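Local structure of proximal thread matrix protein 1 (Mytilus galloprovincialis, 4CN9) at residues L59-Q67 and M132-T140; Q139-R150 and G175-E186. The protein probably binds collagen in the mussel byssus through von Willebrand factor type A domains, one of which holds a zinc ion in its metal ion-dependent adhesion site. All coordinates share one frame; numbering follows the deposited sequence.

Interaction 1 of 2, residues L59-Q67 and M132-T140; sequences LFDDSSSIQ and MVPRNGGQT. With ZN (zinc ion), chain C.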
loop_
_atom_site.group_PDB
_atom_site.type_symbol
_atom_site.label_atom_id
_atom_site.label_comp_id
_atom_site.label_asym_id
_atom_site.label_seq_id
_atom_site.Cartn_x
_atom_site.Cartn_y
_atom_site.Cartn_z
ATOM N N LEU A 59 1.689 -12.885 12.229
ATOM C CA LEU A 59 2.885 -12.554 12.998
ATOM C C LEU A 59 2.416 -11.923 14.305
ATOM O O LEU A 59 1.867 -10.816 14.323
ATOM C CB LEU A 59 3.743 -11.591 12.167
ATOM C CG LEU A 59 5.254 -11.453 12.339
ATOM C CD1 LEU A 59 5.980 -12.767 12.619
ATOM C CD2 LEU A 59 5.791 -10.815 11.065
ATOM N N PHE A 60 2.609 -12.670 15.382
ATOM C CA PHE A 60 1.936 -12.494 16.662
ATOM C C PHE A 60 2.986 -12.026 17.680
ATOM O O PHE A 60 3.866 -12.797 18.042
ATOM C CB PHE A 60 1.367 -13.881 17.025
ATOM C CG PHE A 60 0.514 -13.930 18.262
ATOM C CD1 PHE A 60 1.072 -13.823 19.538
ATOM C CD2 PHE A 60 -0.853 -14.148 18.149
ATOM C CE1 PHE A 60 0.271 -13.906 20.660
ATOM C CE2 PHE A 60 -1.662 -14.229 19.274
ATOM C CZ PHE A 60 -1.107 -14.116 20.523
ATOM N N ASP A 61 2.903 -10.760 18.109
ATOM C CA ASP A 61 3.803 -10.172 19.121
ATOM C C ASP A 61 3.630 -10.924 20.445
ATOM O O ASP A 61 2.511 -10.984 20.967
ATOM C CB ASP A 61 3.441 -8.685 19.266
ATOM C CG ASP A 61 4.350 -7.895 20.235
ATOM O OD1 ASP A 61 4.852 -8.431 21.248
ATOM O OD2 ASP A 61 4.523 -6.684 19.976
ATOM N N ASP A 62 4.706 -11.541 20.967
ATOM C CA ASP A 62 4.630 -12.158 22.305
ATOM C C ASP A 62 5.594 -11.526 23.303
ATOM O O ASP A 62 6.153 -12.202 24.157
ATOM C CB ASP A 62 4.724 -13.705 22.270
ATOM C CG ASP A 62 6.082 -14.243 21.804
ATOM O OD1 ASP A 62 6.945 -13.487 21.309
ATOM O OD2 ASP A 62 6.270 -15.475 21.936
ATOM N N SER A 63 5.740 -10.207 23.206
ATOM C CA SER A 63 6.546 -9.423 24.149
ATOM C C SER A 63 5.887 -9.323 25.526
ATOM O O SER A 63 4.660 -9.371 25.655
ATOM C CB SER A 63 6.801 -8.001 23.609
ATOM O OG SER A 63 5.596 -7.241 23.474
ATOM N N SER A 64 6.719 -9.153 26.551
ATOM C CA SER A 64 6.262 -9.133 27.940
ATOM C C SER A 64 5.344 -7.953 28.240
ATOM O O SER A 64 4.528 -8.025 29.153
ATOM C CB SER A 64 7.469 -9.096 28.889
ATOM O OG SER A 64 8.242 -7.939 28.660
ATOM N N SER A 65 5.478 -6.871 27.484
ATOM C CA SER A 65 4.598 -5.706 27.639
ATOM C C SER A 65 3.106 -6.076 27.642
ATOM O O SER A 65 2.300 -5.461 28.344
ATOM C CB SER A 65 4.856 -4.703 26.512
ATOM O OG SER A 65 4.447 -5.240 25.268
ATOM N N ILE A 66 2.747 -7.088 26.861
ATOM C CA ILE A 66 1.366 -7.492 26.708
ATOM C C ILE A 66 0.821 -8.126 27.979
ATOM O O ILE A 66 -0.312 -7.850 28.376
ATOM C CB ILE A 66 1.216 -8.484 25.539
ATOM C CG1 ILE A 66 1.657 -7.793 24.245
ATOM C CG2 ILE A 66 -0.238 -8.997 25.452
ATOM C CD1 ILE A 66 1.703 -8.682 23.039
ATOM N N GLN A 67 1.633 -8.968 28.612
ATOM C CA GLN A 67 1.224 -9.673 29.816
ATOM C C GLN A 67 1.189 -8.694 30.993
ATOM O O GLN A 67 0.273 -8.750 31.808
ATOM C CB GLN A 67 2.171 -10.851 30.093
ATOM C CG GLN A 67 1.890 -11.630 31.381
ATOM C CD GLN A 67 0.576 -12.400 31.346
ATOM O OE1 GLN A 67 0.092 -12.802 30.281
ATOM N NE2 GLN A 67 -0.015 -12.602 32.521
ATOM N N MET A 132 -0.983 -22.152 21.781
ATOM C CA MET A 132 0.250 -21.370 21.716
ATOM C C MET A 132 0.658 -20.896 23.086
ATOM O O MET A 132 -0.177 -20.436 23.864
ATOM C CB MET A 132 0.077 -20.124 20.855
ATOM C CG MET A 132 -0.086 -20.344 19.384
ATOM S SD MET A 132 -0.618 -18.771 18.643
ATOM C CE MET A 132 0.832 -17.779 18.979
ATOM N N VAL A 133 1.959 -20.950 23.345
ATOM C CA VAL A 133 2.540 -20.444 24.572
ATOM C C VAL A 133 3.371 -19.188 24.296
ATOM O O VAL A 133 4.465 -19.285 23.737
ATOM C CB VAL A 133 3.467 -21.507 25.206
ATOM C CG1 VAL A 133 4.005 -21.007 26.548
ATOM C CG2 VAL A 133 2.731 -22.823 25.363
ATOM N N PRO A 134 2.859 -18.004 24.683
ATOM C CA PRO A 134 3.638 -16.777 24.510
ATOM C C PRO A 134 4.907 -16.818 25.328
ATOM O O PRO A 134 4.897 -17.330 26.451
ATOM C CB PRO A 134 2.707 -15.687 25.053
ATOM C CG PRO A 134 1.349 -16.263 24.927
ATOM C CD PRO A 134 1.537 -17.713 25.257
ATOM N N ARG A 135 5.985 -16.277 24.779
ATOM C CA ARG A 135 7.292 -16.381 25.414
ATOM C C ARG A 135 7.615 -15.178 26.301
ATOM O O ARG A 135 8.525 -15.239 27.126
ATOM C CB ARG A 135 8.376 -16.562 24.340
ATOM C CG ARG A 135 8.241 -17.846 23.532
ATOM C CD ARG A 135 9.124 -17.812 22.286
ATOM N NE ARG A 135 8.843 -16.608 21.510
ATOM C CZ ARG A 135 9.738 -15.945 20.787
ATOM N NH1 ARG A 135 10.982 -16.386 20.674
ATOM N NH2 ARG A 135 9.378 -14.845 20.155
ATOM N N ASN A 136 6.873 -14.083 26.123
ATOM C CA ASN A 136 7.101 -12.848 26.880
ATOM C C ASN A 136 8.525 -12.326 26.775
ATOM O O ASN A 136 9.216 -12.121 27.781
ATOM C CB ASN A 136 6.688 -13.031 28.339
ATOM C CG ASN A 136 5.185 -13.194 28.489
ATOM O OD1 ASN A 136 4.415 -12.420 27.930
ATOM N ND2 ASN A 136 4.766 -14.227 29.199
ATOM N N GLY A 137 8.955 -12.085 25.542
ATOM C CA GLY A 137 10.302 -11.601 25.293
ATOM C C GLY A 137 10.490 -10.156 25.715
ATOM O O GLY A 137 9.527 -9.374 25.791
ATOM N N GLY A 138 11.743 -9.795 25.975
ATOM C CA GLY A 138 12.089 -8.470 26.463
ATOM C C GLY A 138 12.456 -7.471 25.380
ATOM O O GLY A 138 12.908 -6.373 25.687
ATOM N N GLN A 139 12.262 -7.862 24.120
ATOM C CA GLN A 139 12.578 -7.052 22.953
ATOM C C GLN A 139 11.434 -7.198 21.950
ATOM O O GLN A 139 10.639 -8.128 22.051
ATOM C CB GLN A 139 13.836 -7.559 22.246
ATOM C CG GLN A 139 15.100 -7.596 23.062
ATOM C CD GLN A 139 16.289 -8.053 22.235
ATOM O OE1 GLN A 139 16.124 -8.675 21.178
ATOM N NE2 GLN A 139 17.498 -7.744 22.704
ATOM N N THR A 140 11.393 -6.322 20.950
ATOM C CA THR A 140 10.409 -6.435 19.864
ATOM C C THR A 140 11.103 -6.379 18.498
ATOM O O THR A 140 11.430 -5.302 17.999
ATOM C CB THR A 140 9.347 -5.320 19.967
ATOM O OG1 THR A 140 8.704 -5.393 21.241
ATOM C CG2 THR A 140 8.286 -5.443 18.866
HETATM ZN ZN ZN C . 5.459 -5.078 23.500
HETATM O O HOH W 1 6.094 -5.146 21.518
HETATM O O HOH W 2 8.576 -6.301 26.101
HETATM O O HOH W 3 7.376 -4.917 24.291
HETATM O O HOH W 4 5.487 -2.967 23.622
#
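Asp62 is gripped side-on by Arg135: NE bonds OD2 at 2.8 Å, in the guanidinium plane and nearly straight (167°), while NH2 reaches OD1 at 3.0 Å. Both bonds use syn lone pairs, and the two planes lie 24° apart. The backbone N of Arg135 also donates to OD2, from above the carboxylate plane, and Ser107 OG and Gln105 NE2 also hydrogen-bond the carboxylate, at OD1 and OD2. With CG set between the backbone N and the carbonyl carbon (chi1 66°), the carboxylate faces the 132-140 loop. With an alanine here the guanidinium of Arg135 would be likely to lose its counter-charge, and the loop one of its ties. Backbone bonds extend the tie: Gly137 N to Asp62 O (3.1 Å) and Ser64 N to Gly137 O (2.9 Å). Asn136 lays its CB 4.0 Å from Ser64 CB, its OD1 held by Tyr74. Deeper in, Met132 CE sits over the Phe60 ring, 3.9 Å from the centroid, a CH-pi contact, with SD farther above the same face adding a Met-aromatic contact. Asp61, Ser63 and Ser65 form the DxSxS motif; Ser63 OG (2.2 Å) and Ser65 OG bind zinc together with Asp174. Asp61 OD2 and Thr140 OG1 share a zinc-bound water, so the loop joins the metal site through its second shell.

Interaction 2 of 2, residues Q139-R150 and G175-E186; sequences QTEIGTGLKHVR and GKSNAGAPPQHE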
loop_
_atom_site.group_PDB
_atom_site.type_symbol
_atom_site.label_atom_id
_atom_site.label_comp_id
_atom_site.label_asym_id
_atom_site.label_seq_id
_atom_site.Cartn_x
_atom_site.Cartn_y
_atom_site.Cartn_z
ATOM N N GLN A 139 12.262 -7.862 24.120
ATOM C CA GLN A 139 12.578 -7.052 22.953
ATOM C C GLN A 139 11.434 -7.198 21.950
ATOM O O GLN A 139 10.639 -8.128 22.051
ATOM C CB GLN A 139 13.836 -7.559 22.246
ATOM C CG GLN A 139 15.100 -7.596 23.062
ATOM C CD GLN A 139 16.289 -8.053 22.235
ATOM O OE1 GLN A 139 16.124 -8.675 21.178
ATOM N NE2 GLN A 139 17.498 -7.744 22.704
ATOM N N THR A 140 11.393 -6.322 20.950
ATOM C CA THR A 140 10.409 -6.435 19.864
ATOM C C THR A 140 11.103 -6.379 18.498
ATOM O O THR A 140 11.430 -5.302 17.999
ATOM C CB THR A 140 9.347 -5.320 19.967
ATOM O OG1 THR A 140 8.704 -5.393 21.241
ATOM C CG2 THR A 140 8.286 -5.443 18.866
ATOM N N GLU A 141 11.335 -7.540 17.895
ATOM C CA GLU A 141 12.071 -7.608 16.636
ATOM C C GLU A 141 11.126 -7.817 15.460
ATOM O O GLU A 141 11.016 -8.925 14.929
ATOM C CB GLU A 141 13.091 -8.747 16.661
ATOM C CG GLU A 141 14.129 -8.670 17.753
ATOM C CD GLU A 141 15.040 -9.907 17.756
ATOM O OE1 GLU A 141 15.493 -10.323 16.673
ATOM O OE2 GLU A 141 15.289 -10.476 18.832
ATOM N N ILE A 142 10.469 -6.742 15.040
ATOM C CA ILE A 142 9.519 -6.814 13.945
ATOM C C ILE A 142 10.227 -7.271 12.663
ATOM O O ILE A 142 9.718 -8.106 11.911
ATOM C CB ILE A 142 8.821 -5.445 13.730
ATOM C CG1 ILE A 142 7.972 -5.094 14.966
ATOM C CG2 ILE A 142 7.991 -5.461 12.452
ATOM C CD1 ILE A 142 7.105 -3.825 14.831
ATOM N N GLY A 143 11.400 -6.713 12.403
ATOM C CA GLY A 143 12.121 -7.036 11.186
ATOM C C GLY A 143 12.575 -8.482 11.151
ATOM O O GLY A 143 12.529 -9.116 10.096
ATOM N N THR A 144 13.021 -9.006 12.293
ATOM C CA THR A 144 13.438 -10.407 12.366
ATOM C C THR A 144 12.245 -11.297 12.076
ATOM O O THR A 144 12.371 -12.304 11.386
ATOM C CB THR A 144 14.059 -10.761 13.722
ATOM O OG1 THR A 144 15.143 -9.867 13.980
ATOM C CG2 THR A 144 14.585 -12.193 13.737
ATOM N N GLY A 145 11.072 -10.904 12.573
ATOM C CA GLY A 145 9.843 -11.628 12.280
ATOM C C GLY A 145 9.539 -11.660 10.787
ATOM O O GLY A 145 9.235 -12.718 10.228
ATOM N N LEU A 146 9.627 -10.503 10.134
ATOM C CA LEU A 146 9.347 -10.404 8.704
ATOM C C LEU A 146 10.320 -11.252 7.875
ATOM O O LEU A 146 9.928 -11.871 6.896
ATOM C CB LEU A 146 9.402 -8.943 8.252
ATOM C CG LEU A 146 8.284 -8.059 8.809
ATOM C CD1 LEU A 146 8.569 -6.575 8.583
ATOM C CD2 LEU A 146 6.954 -8.444 8.194
ATOM N N LYS A 147 11.584 -11.256 8.282
ATOM C CA LYS A 147 12.624 -12.051 7.632
ATOM C C LYS A 147 12.306 -13.534 7.759
ATOM O O LYS A 147 12.354 -14.291 6.782
ATOM C CB LYS A 147 13.966 -11.752 8.295
ATOM C CG LYS A 147 15.160 -12.508 7.716
ATOM C CD LYS A 147 16.423 -12.181 8.521
ATOM C CE LYS A 147 17.509 -13.217 8.314
ATOM N NZ LYS A 147 18.077 -13.126 6.951
ATOM N N HIS A 148 11.976 -13.954 8.974
ATOM C CA HIS A 148 11.608 -15.351 9.213
ATOM C C HIS A 148 10.424 -15.782 8.328
ATOM O O HIS A 148 10.401 -16.887 7.763
ATOM C CB HIS A 148 11.284 -15.533 10.696
ATOM C CG HIS A 148 10.935 -16.938 11.075
ATOM N ND1 HIS A 148 11.866 -17.834 11.554
ATOM C CD2 HIS A 148 9.753 -17.603 11.052
ATOM C CE1 HIS A 148 11.274 -18.985 11.820
ATOM N NE2 HIS A 148 9.991 -18.872 11.524
ATOM N N VAL A 149 9.438 -14.899 8.195
ATOM C CA VAL A 149 8.266 -15.186 7.372
ATOM C C VAL A 149 8.654 -15.344 5.893
ATOM O O VAL A 149 8.225 -16.282 5.226
ATOM C CB VAL A 149 7.171 -14.104 7.565
ATOM C CG1 VAL A 149 6.109 -14.216 6.494
ATOM C CG2 VAL A 149 6.545 -14.229 8.962
ATOM N N ARG A 150 9.484 -14.442 5.391
ATOM C CA ARG A 150 9.948 -14.551 4.006
ATOM C C ARG A 150 10.765 -15.832 3.754
ATOM O O ARG A 150 10.552 -16.525 2.767
ATOM C CB ARG A 150 10.787 -13.329 3.635
ATOM C CG ARG A 150 11.324 -13.381 2.208
ATOM C CD ARG A 150 12.118 -12.131 1.858
ATOM N NE ARG A 150 13.108 -11.773 2.874
ATOM C CZ ARG A 150 14.358 -12.240 2.929
ATOM N NH1 ARG A 150 14.798 -13.111 2.032
ATOM N NH2 ARG A 150 15.175 -11.830 3.893
ATOM N N GLY A 175 4.164 -2.730 20.111
ATOM C CA GLY A 175 5.450 -2.098 20.345
ATOM C C GLY A 175 6.117 -1.555 19.101
ATOM O O GLY A 175 5.603 -1.662 17.988
ATOM N N LYS A 176 7.288 -0.966 19.290
ATOM C CA LYS A 176 8.077 -0.505 18.162
ATOM C C LYS A 176 9.295 -1.396 18.061
ATOM O O LYS A 176 9.761 -1.931 19.059
ATOM C CB LYS A 176 8.478 0.965 18.326
ATOM C CG LYS A 176 9.436 1.232 19.458
ATOM C CD LYS A 176 9.843 2.702 19.472
ATOM C CE LYS A 176 10.467 3.083 20.803
ATOM N NZ LYS A 176 10.804 4.536 20.869
ATOM N N SER A 177 9.784 -1.587 16.845
ATOM C CA SER A 177 10.903 -2.484 16.607
ATOM C C SER A 177 12.120 -1.857 17.273
ATOM O O SER A 177 12.440 -0.699 17.002
ATOM C CB SER A 177 11.141 -2.641 15.102
ATOM O OG SER A 177 11.889 -3.807 14.810
ATOM N N ASN A 178 12.799 -2.602 18.141
ATOM C CA ASN A 178 13.948 -2.031 18.861
ATOM C C ASN A 178 15.168 -2.932 18.908
ATOM O O ASN A 178 16.062 -2.709 19.718
ATOM C CB ASN A 178 13.558 -1.619 20.284
ATOM C CG ASN A 178 13.098 -2.796 21.139
ATOM O OD1 ASN A 178 13.062 -3.930 20.687
ATOM N ND2 ASN A 178 12.760 -2.518 22.387
ATOM N N ALA A 179 15.203 -3.939 18.039
ATOM C CA ALA A 179 16.340 -4.840 17.936
ATOM C C ALA A 179 16.174 -5.741 16.715
ATOM O O ALA A 179 15.104 -5.792 16.116
ATOM C CB ALA A 179 16.474 -5.668 19.207
ATOM N N GLY A 180 17.246 -6.416 16.328
ATOM C CA GLY A 180 17.199 -7.398 15.257
ATOM C C GLY A 180 17.266 -6.802 13.865
ATOM O O GLY A 180 17.739 -5.683 13.672
ATOM N N ALA A 181 16.774 -7.555 12.886
ATOM C CA ALA A 181 16.830 -7.128 11.493
ATOM C C ALA A 181 16.063 -5.821 11.285
ATOM O O ALA A 181 14.958 -5.657 11.799
ATOM C CB ALA A 181 16.281 -8.217 10.603
ATOM N N PRO A 182 16.656 -4.873 10.542
ATOM C CA PRO A 182 15.963 -3.608 10.248
ATOM C C PRO A 182 14.674 -3.874 9.476
ATOM O O PRO A 182 14.728 -4.520 8.436
ATOM C CB PRO A 182 16.977 -2.833 9.395
ATOM C CG PRO A 182 17.947 -3.852 8.900
ATOM C CD PRO A 182 17.996 -4.929 9.932
ATOM N N PRO A 183 13.525 -3.411 10.001
ATOM C CA PRO A 183 12.202 -3.833 9.519
ATOM C C PRO A 183 11.792 -3.306 8.142
ATOM O O PRO A 183 11.129 -4.023 7.402
ATOM C CB PRO A 183 11.247 -3.298 10.603
ATOM C CG PRO A 183 11.976 -2.180 11.234
ATOM C CD PRO A 183 13.420 -2.573 11.208
ATOM N N GLN A 184 12.174 -2.084 7.794
ATOM C CA GLN A 184 11.720 -1.523 6.527
ATOM C C GLN A 184 12.297 -2.331 5.381
ATOM O O GLN A 184 11.600 -2.660 4.419
ATOM C CB GLN A 184 12.103 -0.051 6.418
ATOM C CG GLN A 184 11.608 0.745 7.585
ATOM C CD GLN A 184 10.127 0.546 7.782
ATOM O OE1 GLN A 184 9.426 0.163 6.844
ATOM N NE2 GLN A 184 9.640 0.779 9.010
ATOM N N HIS A 185 13.563 -2.697 5.518
ATOM C CA HIS A 185 14.237 -3.479 4.494
ATOM C C HIS A 185 13.665 -4.895 4.370
ATOM O O HIS A 185 13.473 -5.403 3.260
ATOM C CB HIS A 185 15.727 -3.548 4.808
ATOM C CG HIS A 185 16.532 -4.233 3.753
ATOM N ND1 HIS A 185 16.596 -3.776 2.453
ATOM C CD2 HIS A 185 17.307 -5.343 3.803
ATOM C CE1 HIS A 185 17.380 -4.572 1.749
ATOM N NE2 HIS A 185 17.826 -5.529 2.544
ATOM N N GLU A 186 13.414 -5.553 5.501
ATOM C CA GLU A 186 12.781 -6.872 5.458
ATOM C C GLU A 186 11.360 -6.827 4.872
ATOM O O GLU A 186 10.931 -7.749 4.165
ATOM C CB GLU A 186 12.768 -7.509 6.848
ATOM C CG GLU A 186 14.154 -7.761 7.425
ATOM C CD GLU A 186 15.042 -8.611 6.501
ATOM O OE1 GLU A 186 14.507 -9.450 5.756
ATOM O OE2 GLU A 186 16.275 -8.422 6.532
HETATM O O HOH W 5 13.872 -6.480 13.982
HETATM O O HOH W 6 11.747 -10.316 4.626
#
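The rim of the metal ion-dependent adhesion site continues here into the start of helix 142-153, where the 175-182 loop runs past the helix N-terminus before helix 183-192 begins. Asn178 holds the approach to the helix twice, Thr140 N donating to Asn178 OD1 (2.9 Å, 169°) and Asn178 N to Thr140 O (3.0 Å). One turn on, the Thr144 hydroxyl works in both directions: it donates to the anti lone pair of Glu141 OE1 (2.8 Å) and accepts from Ala181 N at 3.0 Å. The other carboxylate oxygen of Glu141 bonds Gly109 N. Close backbone packing follows at Gly143, whose CA lies 3.2 Å from Ala181 O and 3.6 Å from Pro183 CA; a CB there would run into Ala181 O. Beyond it, Glu186 fits as a knob into the hole made by Gly143, Leu146, Lys147 and Arg150. Its chain bends at chi2 (-55°), carrying OE1 alongside Lys147 CB and up to the guanidinium edge of Arg150, where NH2 donates in plane at 3.1 Å (165°). Arg150 NE donates to a water at 2.7 Å, while the amine of Lys147 pairs with Glu151. Thus the loop end is fixed by directional bonds and a glycine-permitted close approach, and the helix pair by a buried carboxylate that a salt bridge is likely to stabilise.

Both contacts belong to one von Willebrand factor type A domain, and they share Gln139 and Thr140, so the loop that interaction 1 ties to the DxSxS segment runs straight into the helix packed in interaction 2. Their centres lie 14 Å apart, and Leu59 joins them: its CD2 is 3.9 Å from Leu146 CD2, placing strand 54-61 against helix 142-153. Each is partly buried, but interaction 1 centres on the metal end of the sheet, with a carboxylate-guanidinium pair, a backbone bridge and zinc ligands, whereas interaction 2 joins helix to loop and helix to helix, largely through backbone donors, a glycine and a knob-in-hole glutamate.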